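Beta-lactamase (Klebsiella pneumoniae, PDB 6KBY) probably hydrolyses the ring of beta-lactam antibiotics to a substituted beta-amino acid, as a class C serine enzyme, and holds AMP in this crystal. Local coordinates at residues Thr65-Gly70 with Asn326-Tyr331; Tyr205-Asn210 with Pro215-Met220; Pro25-Gln28 with Gly34-Val37. All blocks are in the same frame, centred on the assembly; numbering follows the deposited sequence.

In the fold
From the N terminus, interaction 3 closes first: helix 11-30 turns through a short loop into strand 34-41 and packs back on it. Interaction 1 follows in series and spans far more chain, bringing the run before helix 72-86 against strand 328-335 of the same large sheet. Nested inside that long loop lies interaction 2, the hairpin of strands 208-209 and 215-216. Its centre is about 8 Å from that of interaction 1, and the two touch through E68 and F328. F67 reaches G34 and links interaction 1 to interaction 3. Interactions 2 and 3 do not touch. Together they tie the N-terminal helix, the large sheet and the rim of the AMP pocket.

Interaction 1 (Thr65-Gly70 with Asn326-Tyr331); sequences TLFEVG and NGFGAY. With AMP (adenosine monophosphate), chain B.
The F328 ring takes E68 over one face and F67 CD2 at its edge; G208 N of the neighbouring hairpin packs obliquely near CE1, from the side away from E68. On the E68 face, CB stands 3.8 Å from the F328 ring centroid, 21° off the normal, as a CH-pi contact. The backbone N of E68 lies above the same face, nearer the rim. Beyond CG the E68 chain is extended (chi2 171°), which carries the carboxylate outward past the ring: OE1 comes 3.1 Å from F328 CD1, and the carboxylate and ring planes are 34° apart. F67 crosses F328 at about a right angle, with CD2 of F67 3.8 Å from CE2 of F328.

Further along, the contact thins to one apolar touch, V69 CB to A330 CB at 4.2 Å. No hydrogen bond joins the two segments. The buried E68 carboxylate is satisfied by others: OE2 bonds both Y205 OH and V218 N, while OE1 bonds T325 OG1. Three partners thus fix its rotation, and the T325 bond makes E68 a second-shell residue of the AMP pocket.

A330 faces 65-70, whereas Y331 turns the other way onto helix 352-364, so the 65-70 run lies across the sheet face that this helix does not cover. At its end G70, with positive phi, places CA 3.7 Å from AMP O3' and leads into S71, the covalent attachment site of AMP at the start of helix 72-86. Strand 328-335 pairs with strand 317-325, which runs into the pocket residues G323 and S324. Bringing the approach to an SxxK serine beside the strand that follows a KTG-type motif is consistent with the active-site architecture of serine beta-lactamases.

Interaction 2 (Tyr205-Asn210 with Pro215-Met220); sequences YAWGYN and PVHVNM
Y205 and H217 meet because each turns its ring toward the other segment: Y205 has CG trans to its own N (chi1 -176°), while H217 sets CG opposite its carbonyl carbon. W207 makes the same first turn as H217, which lays its indole along the far side of the imidazole. The result is a three-layer stack. Y205 and H217, arriving from opposite directions, lie face to face with ring centroids 3.6 Å apart and planes at 7°. On the other imidazole face the six-membered ring of W207 is almost as parallel, its centroid 3.8 Å from that of H217.

With both faces taken, the H217 edge makes the polar contact. NE2 is the donor to A206 O, 2.7 Å away, at an N-H...O angle of 152°. The acceptor lies in the imidazole plane, but NE2 sits above the A206 carbonyl plane. This bond and the stacking together fix the rotation of the ring.

Beside the stack the backbones pair. G208 and V216 form an antiparallel hydrogen-bonded pair, G208 N to V216 O at 3.0 Å and V216 N to G208 O at 2.7 Å. G208 O also receives a CA-H...O contact from P215 CA at 3.1 Å. The next pair, Y209 with P215, is non-hydrogen-bonded. There P215 CB lies 3.7 Å from Y209 CE2 and also packs on W207 CE3. The Y209 hydroxyl bonds K55 N, and its ring makes a cation-pi contact with K55.

The V218 side chain lies about 5 Å from the bound AMP, and the pocket residue E221 follows shortly after. The whole is a short beta hairpin, clasped at its open end by an aromatic cluster, in a position consistent with the Omega loop that borders the active site in class C beta-lactamases.

Interaction 3 (Pro25-Gln28 with Gly34-Val37); sequences PLMQ and GMSV
Sulfur-to-carbon packing carries most of this contact. M27 and M35 lie alongside each other, running antiparallel, so that each sulfur lies beside the other's chain: M35 SD is 3.6 Å from M27 CG, and M27 SD is 3.8 Å from M35 CG. L26 adds a second contact to the same sulfur, crossing M35 at about a right angle with CD2 3.9 Å from M35 SD. M35 SD thus touches two successive helix residues, L26 and M27. M35 bends at its end, and its CE turns to L26 CD2.

Methyl-to-backbone packing comes next. M27 is extended to its sulfur and then bends (chi3 65°), which lays CE against the strand backbone, 3.7 Å from G34 CA.

These contacts seat the C-terminal part of helix 11-30 on the large antiparallel sheet, in the alpha/beta domain that class C beta-lactamases share with related serine enzymes. The helix packs against the start of strand 34-41, the strand it leads into after a short turn. Earlier in the helix, I23 also touches M35 and V37.

Polar bonds run to other parts of the fold, with none between helix and strand here. G34 N bonds N347 OD1, and backbone hydrogen bonds join M35 to Y50 on strand 44-50 and S36 to L345 on strand 340-346, which flank strand 34-41. The buried hydroxyl of S36 bonds N49 OD1 and S234 OG.

Interaction 1 (Thr65-Gly70 with Asn326-Tyr331)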
loop_
_atom_site.group_PDB
_atom_site.type_symbol
_atom_site.label_atom_id
_atom_site.label_comp_id
_atom_site.label_asym_id
_atom_site.label_seq_id
_atom_site.Cartn_x
_atom_site.Cartn_y
_atom_site.Cartn_z
ATOM N N THR A 65 -15.167 10.021 -4.758
ATOM C CA THR A 65 -15.094 9.707 -3.337
ATOM C C THR A 65 -13.678 9.326 -2.937
ATOM O O THR A 65 -13.051 8.465 -3.564
ATOM C CB THR A 65 -16.040 8.561 -2.994
ATOM O OG1 THR A 65 -17.383 8.937 -3.315
ATOM C CG2 THR A 65 -15.948 8.218 -1.509
ATOM N N LEU A 66 -13.199 9.950 -1.867
ATOM C CA LEU A 66 -11.899 9.671 -1.281
ATOM C C LEU A 66 -12.073 8.688 -0.132
ATOM O O LEU A 66 -12.923 8.887 0.748
ATOM C CB LEU A 66 -11.271 10.961 -0.749
ATOM C CG LEU A 66 -10.987 12.029 -1.803
ATOM C CD1 LEU A 66 -10.786 13.384 -1.150
ATOM C CD2 LEU A 66 -9.771 11.652 -2.627
ATOM N N PHE A 67 -11.259 7.634 -0.145
ATOM C CA PHE A 67 -11.207 6.659 0.930
ATOM C C PHE A 67 -9.829 6.711 1.576
ATOM O O PHE A 67 -8.821 6.948 0.902
ATOM C CB PHE A 67 -11.401 5.227 0.399
ATOM C CG PHE A 67 -12.770 4.940 -0.175
ATOM C CD1 PHE A 67 -13.104 5.332 -1.466
ATOM C CD2 PHE A 67 -13.696 4.214 0.557
ATOM C CE1 PHE A 67 -14.356 5.035 -1.996
ATOM C CE2 PHE A 67 -14.947 3.916 0.034
ATOM C CZ PHE A 67 -15.274 4.325 -1.246
ATOM N N GLU A 68 -9.783 6.469 2.883
ATOM C CA GLU A 68 -8.515 6.167 3.529
ATOM C C GLU A 68 -8.050 4.796 3.074
ATOM O O GLU A 68 -8.842 3.851 2.997
ATOM C CB GLU A 68 -8.687 6.155 5.047
ATOM C CG GLU A 68 -9.097 7.507 5.592
ATOM C CD GLU A 68 -9.487 7.506 7.060
ATOM O OE1 GLU A 68 -9.343 6.472 7.745
ATOM O OE2 GLU A 68 -9.951 8.564 7.530
ATOM N N VAL A 69 -6.759 4.678 2.780
ATOM C CA VAL A 69 -6.209 3.403 2.353
ATOM C C VAL A 69 -5.183 2.834 3.317
ATOM O O VAL A 69 -4.619 1.768 3.041
ATOM C CB VAL A 69 -5.678 3.449 0.909
ATOM C CG1 VAL A 69 -6.820 3.804 -0.035
ATOM C CG2 VAL A 69 -4.536 4.443 0.776
ATOM N N GLY A 70 -4.957 3.477 4.462
ATOM C CA GLY A 70 -4.080 2.902 5.463
ATOM C C GLY A 70 -2.752 2.470 4.873
ATOM O O GLY A 70 -2.093 3.268 4.210
ATOM N N ASN A 326 -9.035 2.324 11.234
ATOM C CA ASN A 326 -10.152 1.919 12.086
ATOM C C ASN A 326 -11.471 1.947 11.333
ATOM O O ASN A 326 -12.394 1.201 11.677
ATOM C CB ASN A 326 -10.246 2.813 13.321
ATOM C CG ASN A 326 -9.176 2.512 14.339
ATOM O OD1 ASN A 326 -8.487 1.502 14.248
ATOM N ND2 ASN A 326 -9.042 3.384 15.333
ATOM N N GLY A 327 -11.586 2.796 10.317
ATOM C CA GLY A 327 -12.837 2.909 9.604
ATOM C C GLY A 327 -12.859 2.416 8.169
ATOM O O GLY A 327 -13.909 2.496 7.534
ATOM N N PHE A 328 -11.740 1.905 7.640
ATOM C CA PHE A 328 -11.628 1.620 6.212
ATOM C C PHE A 328 -10.855 0.332 5.956
ATOM O O PHE A 328 -9.975 -0.052 6.730
ATOM C CB PHE A 328 -10.886 2.738 5.464
ATOM C CG PHE A 328 -11.651 4.029 5.347
ATOM C CD1 PHE A 328 -11.713 4.923 6.408
ATOM C CD2 PHE A 328 -12.269 4.370 4.155
ATOM C CE1 PHE A 328 -12.382 6.126 6.280
ATOM C CE2 PHE A 328 -12.946 5.566 4.031
ATOM C CZ PHE A 328 -13.005 6.445 5.095
ATOM N N GLY A 329 -11.159 -0.300 4.822
ATOM C CA GLY A 329 -10.454 -1.497 4.398
ATOM C C GLY A 329 -10.221 -1.486 2.903
ATOM O O GLY A 329 -11.176 -1.348 2.125
ATOM N N ALA A 330 -8.956 -1.643 2.497
ATOM C CA ALA A 330 -8.528 -1.494 1.116
ATOM C C ALA A 330 -7.644 -2.666 0.702
ATOM O O ALA A 330 -7.015 -3.328 1.533
ATOM C CB ALA A 330 -7.756 -0.182 0.933
ATOM N N TYR A 331 -7.563 -2.886 -0.608
ATOM C CA TYR A 331 -6.689 -3.920 -1.145
ATOM C C TYR A 331 -6.360 -3.588 -2.590
ATOM O O TYR A 331 -7.232 -3.122 -3.328
ATOM C CB TYR A 331 -7.363 -5.296 -1.064
ATOM C CG TYR A 331 -6.521 -6.463 -1.551
ATOM C CD1 TYR A 331 -5.322 -6.791 -0.922
ATOM C CD2 TYR A 331 -6.942 -7.260 -2.612
ATOM C CE1 TYR A 331 -4.558 -7.871 -1.343
ATOM C CE2 TYR A 331 -6.179 -8.332 -3.041
ATOM C CZ TYR A 331 -4.994 -8.639 -2.402
ATOM O OH TYR A 331 -4.262 -9.719 -2.846
HETATM P P AMP B . -1.751 -1.165 7.471
HETATM O O1P AMP B . -3.092 -0.724 6.971
HETATM O O2P AMP B . -1.435 -2.636 7.479
HETATM O "O5'" AMP B . -1.474 -0.540 8.905
HETATM C "C5'" AMP B . -1.712 0.839 9.145
HETATM C "C4'" AMP B . -2.913 1.054 10.029
HETATM O "O4'" AMP B . -2.622 0.594 11.377
HETATM C "C3'" AMP B . -3.336 2.506 10.210
HETATM O "O3'" AMP B . -4.140 2.985 9.149
HETATM C "C2'" AMP B . -4.032 2.492 11.562
HETATM O "O2'" AMP B . -5.345 1.960 11.448
HETATM C "C1'" AMP B . -3.169 1.489 12.324
HETATM N N9 AMP B . -2.052 2.151 13.024
HETATM C C8 AMP B . -0.742 2.031 12.712
HETATM N N7 AMP B . 0.031 2.768 13.552
HETATM C C5 AMP B . -0.799 3.379 14.421
HETATM C C6 AMP B . -0.642 4.300 15.567
HETATM N N6 AMP B . 0.584 4.726 15.953
HETATM N N1 AMP B . -1.763 4.706 16.209
HETATM C C2 AMP B . -2.988 4.290 15.830
HETATM N N3 AMP B . -3.203 3.451 14.798
HETATM C C4 AMP B . -2.168 2.969 14.070
#

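Interaction 2 (Tyr205-Asn210 with Pro215-Met220)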
loop_
_atom_site.group_PDB
_atom_site.type_symbol
_atom_site.label_atom_id
_atom_site.label_comp_id
_atom_site.label_asym_id
_atom_site.label_seq_id
_atom_site.Cartn_x
_atom_site.Cartn_y
_atom_site.Cartn_z
ATOM N N TYR A 205 -14.781 13.265 0.919
ATOM C CA TYR A 205 -14.028 12.398 1.813
ATOM C C TYR A 205 -15.020 11.535 2.585
ATOM O O TYR A 205 -15.721 12.020 3.484
ATOM C CB TYR A 205 -13.173 13.274 2.724
ATOM C CG TYR A 205 -12.217 12.592 3.686
ATOM C CD1 TYR A 205 -12.014 11.210 3.689
ATOM C CD2 TYR A 205 -11.523 13.355 4.616
ATOM C CE1 TYR A 205 -11.142 10.624 4.603
ATOM C CE2 TYR A 205 -10.659 12.784 5.515
ATOM C CZ TYR A 205 -10.467 11.424 5.511
ATOM O OH TYR A 205 -9.595 10.888 6.428
ATOM N N ALA A 206 -15.101 10.260 2.211
ATOM C CA ALA A 206 -16.002 9.335 2.880
ATOM C C ALA A 206 -15.686 9.270 4.364
ATOM O O ALA A 206 -14.545 9.469 4.786
ATOM C CB ALA A 206 -15.834 7.936 2.289
ATOM N N TRP A 207 -16.712 8.985 5.161
ATOM C CA TRP A 207 -16.508 8.638 6.555
ATOM C C TRP A 207 -16.269 7.139 6.660
ATOM O O TRP A 207 -16.849 6.355 5.903
ATOM C CB TRP A 207 -17.711 9.067 7.398
ATOM C CG TRP A 207 -17.703 10.543 7.620
ATOM C CD1 TRP A 207 -18.342 11.491 6.879
ATOM C CD2 TRP A 207 -16.961 11.244 8.622
ATOM N NE1 TRP A 207 -18.061 12.747 7.376
ATOM C CE2 TRP A 207 -17.215 12.619 8.446
ATOM C CE3 TRP A 207 -16.110 10.840 9.652
ATOM C CZ2 TRP A 207 -16.650 13.593 9.272
ATOM C CZ3 TRP A 207 -15.555 11.811 10.475
ATOM C CH2 TRP A 207 -15.823 13.168 10.275
ATOM N N GLY A 208 -15.377 6.756 7.564
ATOM C CA GLY A 208 -15.211 5.361 7.889
ATOM C C GLY A 208 -16.116 4.971 9.028
ATOM O O GLY A 208 -16.519 5.809 9.827
ATOM N N TYR A 209 -16.454 3.691 9.111
ATOM C CA TYR A 209 -17.355 3.206 10.150
ATOM C C TYR A 209 -16.649 2.115 10.942
ATOM O O TYR A 209 -16.300 1.066 10.387
ATOM C CB TYR A 209 -18.703 2.780 9.553
ATOM C CG TYR A 209 -19.404 4.016 9.041
ATOM C CD1 TYR A 209 -19.162 4.500 7.762
ATOM C CD2 TYR A 209 -20.230 4.762 9.876
ATOM C CE1 TYR A 209 -19.747 5.666 7.316
ATOM C CE2 TYR A 209 -20.826 5.925 9.440
ATOM C CZ TYR A 209 -20.583 6.375 8.159
ATOM O OH TYR A 209 -21.162 7.538 7.714
ATOM N N ASN A 210 -16.402 2.387 12.226
ATOM C CA ASN A 210 -15.584 1.510 13.054
ATOM C C ASN A 210 -16.404 0.308 13.525
ATOM O O ASN A 210 -17.535 0.080 13.082
ATOM C CB ASN A 210 -14.900 2.292 14.179
ATOM C CG ASN A 210 -15.873 2.789 15.242
ATOM O OD1 ASN A 210 -17.050 2.426 15.254
ATOM N ND2 ASN A 210 -15.373 3.618 16.155
ATOM N N PRO A 215 -18.890 6.957 12.875
ATOM C CA PRO A 215 -18.138 7.572 11.770
ATOM C C PRO A 215 -16.816 8.141 12.267
ATOM O O PRO A 215 -16.782 8.933 13.214
ATOM C CB PRO A 215 -19.076 8.678 11.273
ATOM C CG PRO A 215 -19.939 9.010 12.470
ATOM C CD PRO A 215 -20.091 7.731 13.245
ATOM N N VAL A 216 -15.718 7.728 11.626
ATOM C CA VAL A 216 -14.379 8.115 12.053
ATOM C C VAL A 216 -13.502 8.446 10.851
ATOM O O VAL A 216 -13.670 7.899 9.753
ATOM C CB VAL A 216 -13.694 7.039 12.931
ATOM C CG1 VAL A 216 -14.404 6.903 14.277
ATOM C CG2 VAL A 216 -13.651 5.706 12.205
ATOM N N HIS A 217 -12.555 9.353 11.082
ATOM C CA HIS A 217 -11.443 9.623 10.187
ATOM C C HIS A 217 -10.142 9.385 10.938
ATOM O O HIS A 217 -10.049 9.622 12.148
ATOM C CB HIS A 217 -11.482 11.060 9.678
ATOM C CG HIS A 217 -12.426 11.269 8.537
ATOM N ND1 HIS A 217 -12.981 12.496 8.245
ATOM C CD2 HIS A 217 -12.897 10.411 7.599
ATOM C CE1 HIS A 217 -13.759 12.384 7.183
ATOM N NE2 HIS A 217 -13.723 11.129 6.770
ATOM N N VAL A 218 -9.132 8.916 10.203
ATOM C CA VAL A 218 -7.871 8.526 10.821
ATOM C C VAL A 218 -7.172 9.733 11.436
ATOM O O VAL A 218 -7.166 10.835 10.871
ATOM C CB VAL A 218 -6.979 7.799 9.799
ATOM C CG1 VAL A 218 -6.627 8.709 8.630
ATOM C CG2 VAL A 218 -5.724 7.259 10.463
ATOM N N ASN A 219 -6.573 9.522 12.608
ATOM C CA ASN A 219 -5.810 10.556 13.298
ATOM C C ASN A 219 -4.350 10.430 12.888
ATOM O O ASN A 219 -3.745 9.368 13.060
ATOM C CB ASN A 219 -5.943 10.398 14.811
ATOM C CG ASN A 219 -5.278 11.526 15.572
ATOM O OD1 ASN A 219 -5.296 12.678 15.134
ATOM N ND2 ASN A 219 -4.678 11.202 16.712
ATOM N N MET A 220 -3.792 11.505 12.347
ATOM C CA MET A 220 -2.440 11.485 11.811
ATOM C C MET A 220 -1.444 11.877 12.896
ATOM O O MET A 220 -1.480 13.003 13.404
ATOM C CB MET A 220 -2.343 12.448 10.630
ATOM C CG MET A 220 -3.250 12.081 9.470
ATOM S SD MET A 220 -3.019 10.373 8.908
ATOM C CE MET A 220 -1.250 10.328 8.677
#

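Interaction 3 (Pro25-Gln28 with Gly34-Val37)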
loop_
_atom_site.group_PDB
_atom_site.type_symbol
_atom_site.label_atom_id
_atom_site.label_comp_id
_atom_site.label_asym_id
_atom_site.label_seq_id
_atom_site.Cartn_x
_atom_site.Cartn_y
_atom_site.Cartn_z
ATOM N N PRO A 25 -23.210 -9.024 -1.976
ATOM C CA PRO A 25 -23.301 -9.843 -0.757
ATOM C C PRO A 25 -22.221 -9.518 0.260
ATOM O O PRO A 25 -22.488 -9.540 1.468
ATOM C CB PRO A 25 -23.204 -11.282 -1.289
ATOM C CG PRO A 25 -23.603 -11.179 -2.743
ATOM C CD PRO A 25 -23.051 -9.858 -3.183
ATOM N N LEU A 26 -21.005 -9.207 -0.200
ATOM C CA LEU A 26 -19.933 -8.810 0.708
ATOM C C LEU A 26 -20.347 -7.609 1.552
ATOM O O LEU A 26 -20.155 -7.592 2.778
ATOM C CB LEU A 26 -18.684 -8.480 -0.110
ATOM C CG LEU A 26 -17.463 -8.037 0.692
ATOM C CD1 LEU A 26 -16.780 -9.229 1.341
ATOM C CD2 LEU A 26 -16.497 -7.278 -0.207
ATOM N N MET A 27 -20.913 -6.589 0.911
ATOM C CA MET A 27 -21.301 -5.388 1.641
ATOM C C MET A 27 -22.483 -5.656 2.560
ATOM O O MET A 27 -22.555 -5.104 3.668
ATOM C CB MET A 27 -21.645 -4.271 0.660
ATOM C CG MET A 27 -20.441 -3.772 -0.105
ATOM S SD MET A 27 -20.819 -2.478 -1.305
ATOM C CE MET A 27 -21.366 -1.148 -0.231
ATOM N N GLN A 28 -23.429 -6.486 2.111
ATOM C CA GLN A 28 -24.585 -6.823 2.930
ATOM C C GLN A 28 -24.146 -7.516 4.215
ATOM O O GLN A 28 -24.475 -7.076 5.324
ATOM C CB GLN A 28 -25.541 -7.709 2.118
ATOM C CG GLN A 28 -26.976 -7.765 2.641
ATOM C CD GLN A 28 -27.078 -8.354 4.027
ATOM O OE1 GLN A 28 -26.623 -9.472 4.281
ATOM N NE2 GLN A 28 -27.666 -7.599 4.937
ATOM N N GLY A 34 -20.136 1.634 1.975
ATOM C CA GLY A 34 -19.787 2.062 0.630
ATOM C C GLY A 34 -18.506 1.421 0.148
ATOM O O GLY A 34 -17.580 1.175 0.929
ATOM N N MET A 35 -18.455 1.152 -1.156
ATOM C CA MET A 35 -17.246 0.627 -1.773
ATOM C C MET A 35 -17.065 1.221 -3.155
ATOM O O MET A 35 -18.024 1.635 -3.810
ATOM C CB MET A 35 -17.261 -0.898 -1.919
ATOM C CG MET A 35 -17.181 -1.635 -0.605
ATOM S SD MET A 35 -16.890 -3.409 -0.725
ATOM C CE MET A 35 -15.211 -3.474 -1.347
ATOM N N SER A 36 -15.817 1.224 -3.607
ATOM C CA SER A 36 -15.522 1.388 -5.017
ATOM C C SER A 36 -14.527 0.310 -5.408
ATOM O O SER A 36 -13.561 0.049 -4.676
ATOM C CB SER A 36 -14.977 2.779 -5.340
ATOM O OG SER A 36 -14.761 2.907 -6.731
ATOM N N VAL A 37 -14.783 -0.322 -6.546
ATOM C CA VAL A 37 -13.905 -1.345 -7.089
ATOM C C VAL A 37 -13.493 -0.903 -8.479
ATOM O O VAL A 37 -14.351 -0.601 -9.316
ATOM C CB VAL A 37 -14.609 -2.711 -7.136
ATOM C CG1 VAL A 37 -13.695 -3.760 -7.758
ATOM C CG2 VAL A 37 -15.055 -3.120 -5.745
#